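Local structure of 6-phosphogluconate dehydrogenase (Pseudomonas syringae, 5U5G) at residues 3-15 against 52-66. The protein probably catalyses an NADP-dependent oxidoreduction in fosfomycin biosynthesis, with (2-oxopropyl)phosphonic acid as its likely substrate or product. Sequence-based numbering, arbitrary orientation.
Sequences RVVGFIGLGRMGQ and IVALTRAARVLFVCT. With NAP (NADP nicotinamide-adenine-dinucleotide phosphate), chain E.
Gly6 and Ile8 bond to Val61, Phe63 and Cys65, joining strands 5-8 and 61-64 in parallel. Gly6 N donates to Val61 O and Gly6 O accepts from Phe63 N. Ile8 N reaches Phe63 O at 2.8 Å, and Cys65 N meets Ile8 O at 2.8 Å, almost in line with the carbonyl. On one face, the CD2-CE2 side of the Phe7 ring rests on Phe63 CB, with CD2 3.5 Å from it. The two ring planes are inclined at 31°. A chi1 of -155° turns the Phe7 ring away from its own backbone N, and CE1 comes to Cys65 CB. On the other face, Ile8 meets helix 52-58. Its CG1 presses tightly on Leu55 CD2 at 3.4 Å, and its CD1 touches Ile52 CD1. Glycine at position 6 leaves room for Leu55 CD1 and Leu62 CD2 over its CA. Beyond the strands, a water bridges Cys65 O, Gly14 N and NADP O1N. Arg12 N donates to NADP O2A at 2.9 Å. Met13 N donates to NADP O1N. Thr66 O accepts from ribose O3D at 2.7 Å. Helix 69-77 also packs on Ile8. Gly9, Gly11 and Gly14 fit the GxGxxG dinucleotide-binding turn of a Rossmann fold.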
loop_
_atom_site.group_PDB
_atom_site.type_symbol
_atom_site.label_atom_id
_atom_site.label_comp_id
_atom_site.label_asym_id
_atom_site.label_seq_id
_atom_site.Cartn_x
_atom_site.Cartn_y
_atom_site.Cartn_z
ATOM N N ARG A 3 -12.657 32.803 17.156
ATOM C CA ARG A 3 -12.043 32.109 18.290
ATOM C C ARG A 3 -10.551 31.857 18.047
ATOM O O ARG A 3 -10.176 31.201 17.071
ATOM C CB ARG A 3 -12.760 30.799 18.555
ATOM N N VAL A 4 -9.705 32.367 18.938
ATOM C CA VAL A 4 -8.258 32.286 18.743
ATOM C C VAL A 4 -7.762 30.888 19.105
ATOM O O VAL A 4 -8.084 30.353 20.176
ATOM C CB VAL A 4 -7.536 33.362 19.571
ATOM C CG1 VAL A 4 -6.018 33.192 19.470
ATOM C CG2 VAL A 4 -7.944 34.748 19.106
ATOM N N VAL A 5 -6.961 30.300 18.218
ATOM C CA VAL A 5 -6.299 29.026 18.473
ATOM C C VAL A 5 -4.788 29.243 18.510
ATOM O O VAL A 5 -4.247 30.037 17.731
ATOM C CB VAL A 5 -6.672 27.974 17.407
ATOM C CG1 VAL A 5 -8.168 27.635 17.483
ATOM C CG2 VAL A 5 -6.314 28.480 16.031
ATOM N N GLY A 6 -4.103 28.523 19.416
ATOM C CA GLY A 6 -2.659 28.533 19.478
ATOM C C GLY A 6 -2.054 27.339 18.758
ATOM O O GLY A 6 -2.723 26.334 18.523
ATOM N N PHE A 7 -0.768 27.455 18.413
ATOM C CA PHE A 7 -0.075 26.376 17.711
ATOM C C PHE A 7 1.402 26.395 18.075
ATOM O O PHE A 7 2.072 27.413 17.885
ATOM C CB PHE A 7 -0.259 26.502 16.195
ATOM C CG PHE A 7 -0.129 25.202 15.463
ATOM C CD1 PHE A 7 1.115 24.598 15.307
ATOM C CD2 PHE A 7 -1.247 24.583 14.921
ATOM C CE1 PHE A 7 1.237 23.408 14.642
ATOM C CE2 PHE A 7 -1.135 23.394 14.244
ATOM C CZ PHE A 7 0.106 22.795 14.105
ATOM N N ILE A 8 1.904 25.271 18.590
ATOM C CA ILE A 8 3.298 25.112 18.997
ATOM C C ILE A 8 3.942 24.057 18.107
ATOM O O ILE A 8 3.452 22.927 18.026
ATOM C CB ILE A 8 3.413 24.679 20.471
ATOM C CG1 ILE A 8 2.759 25.686 21.404
ATOM C CG2 ILE A 8 4.860 24.408 20.843
ATOM C CD1 ILE A 8 2.269 25.055 22.737
ATOM N N GLY A 9 5.050 24.409 17.466
ATOM C CA GLY A 9 5.750 23.446 16.644
ATOM C C GLY A 9 5.547 23.766 15.183
ATOM O O GLY A 9 4.542 23.388 14.578
ATOM N N LEU A 10 6.491 24.499 14.612
ATOM C CA LEU A 10 6.348 24.951 13.245
ATOM C C LEU A 10 7.351 24.207 12.384
ATOM O O LEU A 10 8.120 24.816 11.636
ATOM C CB LEU A 10 6.534 26.467 13.168
ATOM C CG LEU A 10 5.529 27.254 14.029
ATOM C CD1 LEU A 10 5.788 28.764 13.982
ATOM C CD2 LEU A 10 4.072 26.950 13.654
ATOM N N GLY A 11 7.375 22.892 12.517
ATOM C CA GLY A 11 8.136 22.058 11.616
ATOM C C GLY A 11 7.373 21.875 10.324
ATOM O O GLY A 11 6.442 22.620 10.005
ATOM N N ARG A 12 7.777 20.850 9.573
ATOM C CA ARG A 12 7.168 20.591 8.275
ATOM C C ARG A 12 5.657 20.446 8.394
ATOM O O ARG A 12 4.898 21.116 7.683
ATOM C CB ARG A 12 7.785 19.333 7.656
ATOM C CG ARG A 12 9.208 19.522 7.117
ATOM C CD ARG A 12 9.979 18.207 7.288
ATOM N NE ARG A 12 11.084 18.032 6.353
ATOM C CZ ARG A 12 12.371 17.953 6.689
ATOM N NH1 ARG A 12 12.749 18.030 7.966
ATOM N NH2 ARG A 12 13.283 17.783 5.735
ATOM N N MET A 13 5.206 19.544 9.263
ATOM C CA MET A 13 3.772 19.304 9.406
ATOM C C MET A 13 3.084 20.464 10.114
ATOM O O MET A 13 1.979 20.864 9.729
ATOM C CB MET A 13 3.534 17.998 10.172
ATOM C CG MET A 13 2.052 17.667 10.409
ATOM S SD MET A 13 1.189 17.366 8.843
ATOM C CE MET A 13 2.241 16.125 8.172
ATOM N N GLY A 14 3.717 21.014 11.154
ATOM C CA GLY A 14 3.097 22.117 11.886
ATOM C C GLY A 14 2.827 23.329 11.006
ATOM O O GLY A 14 1.718 23.872 10.993
ATOM N N GLN A 15 3.843 23.763 10.252
ATOM C CA GLN A 15 3.664 24.842 9.281
ATOM C C GLN A 15 2.499 24.568 8.333
ATOM O O GLN A 15 1.683 25.455 8.064
ATOM C CB GLN A 15 4.951 25.039 8.471
ATOM C CG GLN A 15 6.065 25.783 9.212
ATOM C CD GLN A 15 7.296 25.998 8.330
ATOM O OE1 GLN A 15 7.203 26.623 7.268
ATOM N NE2 GLN A 15 8.449 25.447 8.752
ATOM N N ILE A 52 5.170 30.315 25.918
ATOM C CA ILE A 52 3.922 29.611 26.202
ATOM C C ILE A 52 2.996 30.456 27.067
ATOM O O ILE A 52 1.765 30.323 26.990
ATOM C CB ILE A 52 4.252 28.247 26.847
ATOM C CG1 ILE A 52 5.050 27.383 25.870
ATOM C CG2 ILE A 52 3.006 27.509 27.304
ATOM C CD1 ILE A 52 4.479 27.349 24.488
ATOM N N VAL A 53 3.561 31.339 27.894
ATOM C CA VAL A 53 2.744 32.268 28.668
ATOM C C VAL A 53 1.930 33.154 27.738
ATOM O O VAL A 53 0.705 33.275 27.875
ATOM C CB VAL A 53 3.630 33.110 29.605
ATOM C CG1 VAL A 53 2.821 34.249 30.225
ATOM C CG2 VAL A 53 4.249 32.232 30.677
ATOM N N ALA A 54 2.604 33.800 26.780
ATOM C CA ALA A 54 1.908 34.675 25.849
ATOM C C ALA A 54 0.878 33.902 25.043
ATOM O O ALA A 54 -0.217 34.407 24.766
ATOM C CB ALA A 54 2.910 35.359 24.916
ATOM N N LEU A 55 1.215 32.677 24.641
ATOM C CA LEU A 55 0.284 31.915 23.823
ATOM C C LEU A 55 -0.968 31.565 24.615
ATOM O O LEU A 55 -2.089 31.788 24.145
ATOM C CB LEU A 55 0.971 30.661 23.287
ATOM C CG LEU A 55 0.255 29.854 22.212
ATOM C CD1 LEU A 55 0.093 30.663 20.940
ATOM C CD2 LEU A 55 1.077 28.624 21.937
ATOM N N THR A 56 -0.797 31.042 25.834
ATOM C CA THR A 56 -1.948 30.637 26.637
ATOM C C THR A 56 -2.803 31.823 27.076
ATOM O O THR A 56 -3.995 31.644 27.353
ATOM C CB THR A 56 -1.488 29.848 27.874
ATOM O OG1 THR A 56 -0.498 30.600 28.591
ATOM C CG2 THR A 56 -0.907 28.476 27.475
ATOM N N ARG A 57 -2.232 33.029 27.155
ATOM C CA ARG A 57 -3.061 34.195 27.454
ATOM C C ARG A 57 -4.090 34.406 26.361
ATOM O O ARG A 57 -5.255 34.719 26.639
ATOM C CB ARG A 57 -2.194 35.449 27.608
ATOM C CG ARG A 57 -2.980 36.714 27.991
ATOM C CD ARG A 57 -2.080 37.957 27.962
ATOM N NE ARG A 57 -2.813 39.209 28.169
ATOM C CZ ARG A 57 -2.325 40.420 27.895
ATOM N NH1 ARG A 57 -1.105 40.556 27.388
ATOM N NH2 ARG A 57 -3.065 41.501 28.117
ATOM N N ALA A 58 -3.678 34.215 25.106
ATOM C CA ALA A 58 -4.543 34.510 23.972
ATOM C C ALA A 58 -5.490 33.366 23.636
ATOM O O ALA A 58 -6.582 33.609 23.105
ATOM C CB ALA A 58 -3.693 34.835 22.740
ATOM N N ALA A 59 -5.097 32.123 23.887
ATOM C CA ALA A 59 -5.799 31.001 23.280
ATOM C C ALA A 59 -6.178 29.975 24.333
ATOM O O ALA A 59 -5.354 29.602 25.178
ATOM C CB ALA A 59 -4.946 30.367 22.175
ATOM N N ARG A 60 -7.434 29.535 24.290
ATOM C CA ARG A 60 -7.940 28.515 25.193
ATOM C C ARG A 60 -7.888 27.121 24.578
ATOM O O ARG A 60 -8.103 26.137 25.297
ATOM C CB ARG A 60 -9.383 28.853 25.615
ATOM C CG ARG A 60 -9.567 30.312 26.080
ATOM C CD ARG A 60 -9.380 30.516 27.595
ATOM N NE ARG A 60 -8.123 29.989 28.130
ATOM C CZ ARG A 60 -6.946 30.604 28.045
ATOM N NH1 ARG A 60 -6.850 31.788 27.443
ATOM N NH2 ARG A 60 -5.867 30.034 28.577
ATOM N N VAL A 61 -7.642 27.023 23.269
ATOM C CA VAL A 61 -7.354 25.766 22.583
ATOM C C VAL A 61 -6.019 25.922 21.872
ATOM O O VAL A 61 -5.804 26.916 21.165
ATOM C CB VAL A 61 -8.445 25.379 21.569
ATOM C CG1 VAL A 61 -8.101 24.027 20.933
ATOM C CG2 VAL A 61 -9.812 25.320 22.230
ATOM N N LEU A 62 -5.118 24.954 22.078
ATOM C CA LEU A 62 -3.790 24.961 21.466
ATOM C C LEU A 62 -3.532 23.642 20.750
ATOM O O LEU A 62 -3.959 22.577 21.215
ATOM C CB LEU A 62 -2.665 25.164 22.494
ATOM C CG LEU A 62 -2.771 26.181 23.623
ATOM C CD1 LEU A 62 -1.510 26.139 24.433
ATOM C CD2 LEU A 62 -2.980 27.565 23.065
ATOM N N PHE A 63 -2.822 23.717 19.628
ATOM C CA PHE A 63 -2.285 22.540 18.960
ATOM C C PHE A 63 -0.789 22.433 19.231
ATOM O O PHE A 63 -0.090 23.445 19.358
ATOM C CB PHE A 63 -2.516 22.589 17.445
ATOM C CG PHE A 63 -3.965 22.552 17.035
ATOM C CD1 PHE A 63 -4.618 21.339 16.842
ATOM C CD2 PHE A 63 -4.664 23.734 16.806
ATOM C CE1 PHE A 63 -5.950 21.297 16.453
ATOM C CE2 PHE A 63 -6.001 23.707 16.426
ATOM C CZ PHE A 63 -6.646 22.481 16.248
ATOM N N VAL A 64 -0.308 21.196 19.314
ATOM C CA VAL A 64 1.107 20.880 19.484
ATOM C C VAL A 64 1.504 19.936 18.357
ATOM O O VAL A 64 0.826 18.926 18.125
ATOM C CB VAL A 64 1.395 20.228 20.853
ATOM C CG1 VAL A 64 2.881 19.848 20.983
ATOM C CG2 VAL A 64 0.967 21.138 21.986
ATOM N N CYS A 65 2.604 20.258 17.660
ATOM C CA CYS A 65 3.075 19.384 16.581
ATOM C C CYS A 65 4.607 19.440 16.560
ATOM O O CYS A 65 5.233 20.178 15.795
ATOM C CB CYS A 65 2.487 19.769 15.226
ATOM S SG CYS A 65 2.825 18.528 13.980
ATOM N N THR A 66 5.219 18.648 17.433
ATOM C CA THR A 66 6.663 18.619 17.608
ATOM C C THR A 66 7.149 17.198 17.383
ATOM O O THR A 66 6.355 16.270 17.234
ATOM C CB THR A 66 7.056 19.103 19.011
ATOM O OG1 THR A 66 6.537 18.195 19.993
ATOM C CG2 THR A 66 6.490 20.519 19.281
HETATM P PA NAP E . 10.199 18.566 11.986
HETATM O O1A NAP E . 11.509 17.941 12.298
HETATM O O2A NAP E . 9.918 19.136 10.618
HETATM O O5B NAP E . 9.859 19.743 13.107
HETATM C C5B NAP E . 10.050 19.177 14.381
HETATM C C4B NAP E . 9.421 20.156 15.395
HETATM O O4B NAP E . 9.680 19.750 16.739
HETATM C C3B NAP E . 10.008 21.595 15.165
HETATM O O3B NAP E . 9.025 22.538 15.464
HETATM C C2B NAP E . 11.080 21.642 16.271
HETATM O O2B NAP E . 11.360 22.867 16.747
HETATM C C1B NAP E . 10.289 20.852 17.388
HETATM N N9A NAP E . 11.234 20.389 18.385
HETATM C C8A NAP E . 12.080 19.261 18.356
HETATM N N7A NAP E . 12.865 19.158 19.463
HETATM C C5A NAP E . 12.508 20.281 20.224
HETATM C C6A NAP E . 12.953 20.760 21.469
HETATM N N6A NAP E . 13.913 20.085 22.182
HETATM N N1A NAP E . 12.451 21.900 22.008
HETATM C C2A NAP E . 11.496 22.539 21.264
HETATM N N3A NAP E . 10.969 22.208 20.077
HETATM C C4A NAP E . 11.500 21.055 19.566
HETATM O O3 NAP E . 9.241 17.269 12.297
HETATM P PN NAP E . 7.878 17.225 11.460
HETATM O O1N NAP E . 7.116 18.491 11.508
HETATM O O2N NAP E . 7.958 16.350 10.229
HETATM O O5D NAP E . 6.916 16.169 12.462
HETATM C C5D NAP E . 6.408 16.814 13.543
HETATM C C4D NAP E . 5.440 15.850 14.205
HETATM O O4D NAP E . 4.403 15.469 13.264
HETATM C C3D NAP E . 6.212 14.520 14.593
HETATM O O3D NAP E . 5.698 14.045 15.805
HETATM C C2D NAP E . 5.872 13.583 13.454
HETATM O O2D NAP E . 5.849 12.231 13.831
HETATM C C1D NAP E . 4.412 14.052 13.146
HETATM N N1N NAP E . 4.026 13.726 11.788
HETATM C C2N NAP E . 4.778 14.168 10.667
HETATM C C3N NAP E . 4.308 13.891 9.401
HETATM C C7N NAP E . 5.039 14.358 8.220
HETATM O O7N NAP E . 4.634 14.172 7.071
HETATM N N7N NAP E . 6.204 15.087 8.379
HETATM C C4N NAP E . 3.007 13.166 9.173
HETATM C C5N NAP E . 2.333 12.743 10.402
HETATM C C6N NAP E . 2.837 13.002 11.608
HETATM P P2B NAP E . 12.628 23.806 15.787
HETATM O O1X NAP E . 11.783 24.182 14.610
HETATM O O2X NAP E . 13.001 24.930 16.758
HETATM O O3X NAP E . 13.647 22.711 15.586
HETATM O O HOH W 1 -9.217 30.733 22.535
HETATM O O HOH W 2 5.745 20.432 13.003
#